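Local coordinates for protein fructose-2,6-bisphosphatase TIGAR B (Danio rerio, PDB 3E9D) that probably hydrolyses fructose-2,6-bisphosphate to fructose 6-phosphate and phosphate, and also fructose-1,6-bisphosphate, so restraining glycolysis in favour of the pentose phosphate pathway, at residues Val211-Pro216 against Phe243-Asp248. Sequence-based numbering, arbitrary orientation.
Sequences VFSPCP and FINRKD
Asn-245 reaches across to Ser-213 with its carboxamide nitrogen and donates two hydrogen bonds to that one residue. The bond from Asn-245 ND2 to Ser-213 O is 2.9 Å long but bent, with an N-H...O angle of 130°. The acceptor lies in the amide plane, whereas seen from the carbonyl the donor stands above the peptide plane, 71° out of it. From Asn-245 ND2 to Ser-213 OG the distance is 3.0 Å and the angle straighter, 148°. Ser-213 O lies on the side of the hydrogen syn to OD1 and OG on that of the other, giving each N-H its own acceptor. Ser-213 OG is also hydrogen-bonded to Gln-210 O, tying it back to helix 208-211. Pro-214 O lies near the same nitrogen, but the angle is too poor for a third bond.

The other end of the amide meets Cys-215: Asn-245 OD1 is 3.2 Å from Cys-215 CB and equally near SG, which is anti to the backbone N. Nearer the backbone, Asn-245 CB packs against Pro-216 CD at 3.9 Å, the two side chains crossing obliquely, and Pro-216 CG meets Lys-247 CD at the exposed margin. Ile-244 CG2 comes within 3.4 Å of Val-211 O, while Ile-244 O accepts a bond from Gln-210 NE2.

Asn-245 sits in the left-handed helical region and, with Arg-246, faces Ile-220 in a G1 beta bulge on the outermost strand 233-246. Its backbone N is bound to Ser-221 OG. In this phosphoglycerate mutase-type histidine phosphatase, the Cys-215 side chain is about 9 Å from those of His-183 and Glu-89, the inferred transition-state stabiliser and proton donor/acceptor. A phosphate near Pro-216 probably comes from the crystallisation medium, though such ions often mark pockets. The paired bonds thus satisfy a buried amide nitrogen, fix the amide's rotation and join the bulged edge strand to a loop near the active site.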
loop_
_atom_site.group_PDB
_atom_site.type_symbol
_atom_site.label_atom_id
_atom_site.label_comp_id
_atom_site.label_asym_id
_atom_site.label_seq_id
_atom_site.Cartn_x
_atom_site.Cartn_y
_atom_site.Cartn_z
ATOM N N VAL A 211 -13.480 -3.662 0.197
ATOM C CA VAL A 211 -12.652 -2.438 0.234
ATOM C C VAL A 211 -11.939 -2.291 1.580
ATOM O O VAL A 211 -10.756 -1.968 1.628
ATOM C CB VAL A 211 -13.498 -1.165 -0.036
ATOM C CG1 VAL A 211 -12.646 0.080 0.113
ATOM C CG2 VAL A 211 -14.109 -1.231 -1.427
ATOM N N PHE A 212 -12.665 -2.526 2.666
ATOM C CA PHE A 212 -12.143 -2.285 4.000
ATOM C C PHE A 212 -11.577 -3.538 4.712
ATOM O O PHE A 212 -11.270 -3.485 5.905
ATOM C CB PHE A 212 -13.223 -1.616 4.867
ATOM C CG PHE A 212 -13.656 -0.256 4.360
ATOM C CD1 PHE A 212 -12.714 0.756 4.137
ATOM C CD2 PHE A 212 -14.996 0.014 4.109
ATOM C CE1 PHE A 212 -13.101 2.031 3.670
ATOM C CE2 PHE A 212 -15.397 1.283 3.627
ATOM C CZ PHE A 212 -14.454 2.294 3.424
ATOM N N SER A 213 -11.418 -4.640 3.978
ATOM C CA SER A 213 -10.921 -5.903 4.555
ATOM C C SER A 213 -9.413 -5.861 4.875
ATOM O O SER A 213 -8.691 -4.993 4.362
ATOM C CB SER A 213 -11.254 -7.077 3.612
ATOM O OG SER A 213 -10.558 -6.936 2.387
ATOM N N PRO A 214 -8.930 -6.776 5.753
ATOM C CA PRO A 214 -7.483 -6.818 5.999
ATOM C C PRO A 214 -6.747 -7.365 4.757
ATOM O O PRO A 214 -7.299 -8.214 4.048
ATOM C CB PRO A 214 -7.336 -7.759 7.201
ATOM C CG PRO A 214 -8.613 -8.569 7.271
ATOM C CD PRO A 214 -9.681 -7.833 6.471
ATOM N N CYS A 215 -5.559 -6.847 4.460
ATOM C CA CYS A 215 -4.818 -7.272 3.267
ATOM C C CYS A 215 -4.027 -8.551 3.526
ATOM O O CYS A 215 -3.302 -8.633 4.530
ATOM C CB CYS A 215 -3.858 -6.185 2.790
ATOM S SG CYS A 215 -3.137 -6.583 1.141
ATOM N N PRO A 216 -4.151 -9.551 2.632
ATOM C CA PRO A 216 -3.334 -10.765 2.845
ATOM C C PRO A 216 -1.884 -10.488 2.508
ATOM O O PRO A 216 -1.584 -9.458 1.906
ATOM C CB PRO A 216 -3.919 -11.783 1.858
ATOM C CG PRO A 216 -4.613 -10.949 0.803
ATOM C CD PRO A 216 -5.069 -9.674 1.485
ATOM N N PHE A 243 -8.881 -1.954 -7.687
ATOM C CA PHE A 243 -9.105 -3.210 -6.969
ATOM C C PHE A 243 -8.400 -3.145 -5.618
ATOM O O PHE A 243 -7.456 -2.346 -5.433
ATOM C CB PHE A 243 -8.706 -4.454 -7.800
ATOM C CG PHE A 243 -7.271 -4.429 -8.347
ATOM C CD1 PHE A 243 -6.197 -4.814 -7.543
ATOM C CD2 PHE A 243 -7.020 -4.055 -9.672
ATOM C CE1 PHE A 243 -4.876 -4.836 -8.040
ATOM C CE2 PHE A 243 -5.700 -4.060 -10.200
ATOM C CZ PHE A 243 -4.629 -4.450 -9.382
ATOM N N ILE A 244 -8.886 -3.944 -4.667
ATOM C CA ILE A 244 -8.386 -3.918 -3.291
ATOM C C ILE A 244 -8.121 -5.342 -2.819
ATOM O O ILE A 244 -8.975 -6.228 -2.979
ATOM C CB ILE A 244 -9.399 -3.259 -2.294
ATOM C CG1 ILE A 244 -9.851 -1.861 -2.743
ATOM C CG2 ILE A 244 -8.839 -3.226 -0.841
ATOM C CD1 ILE A 244 -8.805 -0.798 -2.608
ATOM N N ASN A 245 -6.939 -5.546 -2.240
ATOM C CA ASN A 245 -6.530 -6.829 -1.632
ATOM C C ASN A 245 -6.665 -8.041 -2.558
ATOM O O ASN A 245 -7.064 -9.130 -2.130
ATOM C CB ASN A 245 -7.286 -7.065 -0.324
ATOM C CG ASN A 245 -6.985 -6.007 0.720
ATOM O OD1 ASN A 245 -6.019 -5.247 0.595
ATOM N ND2 ASN A 245 -7.800 -5.966 1.771
ATOM N N ARG A 246 -6.338 -7.837 -3.833
ATOM C CA ARG A 246 -6.391 -8.903 -4.822
ATOM C C ARG A 246 -5.282 -9.948 -4.556
ATOM O O ARG A 246 -4.141 -9.598 -4.289
ATOM C CB ARG A 246 -6.262 -8.314 -6.230
ATOM C CG ARG A 246 -6.247 -9.363 -7.331
ATOM C CD ARG A 246 -6.148 -8.742 -8.709
ATOM N NE ARG A 246 -7.363 -8.026 -9.108
ATOM C CZ ARG A 246 -7.531 -7.464 -10.305
ATOM N NH1 ARG A 246 -6.559 -7.547 -11.226
ATOM N NH2 ARG A 246 -8.680 -6.846 -10.598
ATOM N N LYS A 247 -5.633 -11.223 -4.665
ATOM C CA LYS A 247 -4.685 -12.294 -4.380
ATOM C C LYS A 247 -4.861 -13.449 -5.375
ATOM O O LYS A 247 -4.660 -14.613 -5.029
ATOM C CB LYS A 247 -4.829 -12.746 -2.922
ATOM C CG LYS A 247 -6.267 -13.128 -2.535
ATOM C CD LYS A 247 -6.351 -13.895 -1.208
ATOM C CE LYS A 247 -5.348 -15.054 -1.156
ATOM N NZ LYS A 247 -5.639 -16.055 -0.064
ATOM N N ASP A 248 -5.213 -13.106 -6.616
ATOM C CA ASP A 248 -5.362 -14.087 -7.695
ATOM C C ASP A 248 -4.066 -14.864 -7.909
ATOM O O ASP A 248 -4.096 -16.076 -8.183
ATOM C CB ASP A 248 -5.776 -13.405 -9.004
ATOM C CG ASP A 248 -7.155 -12.734 -8.922
ATOM O OD1 ASP A 248 -7.913 -13.051 -7.991
ATOM O OD2 ASP A 248 -7.484 -11.886 -9.794
#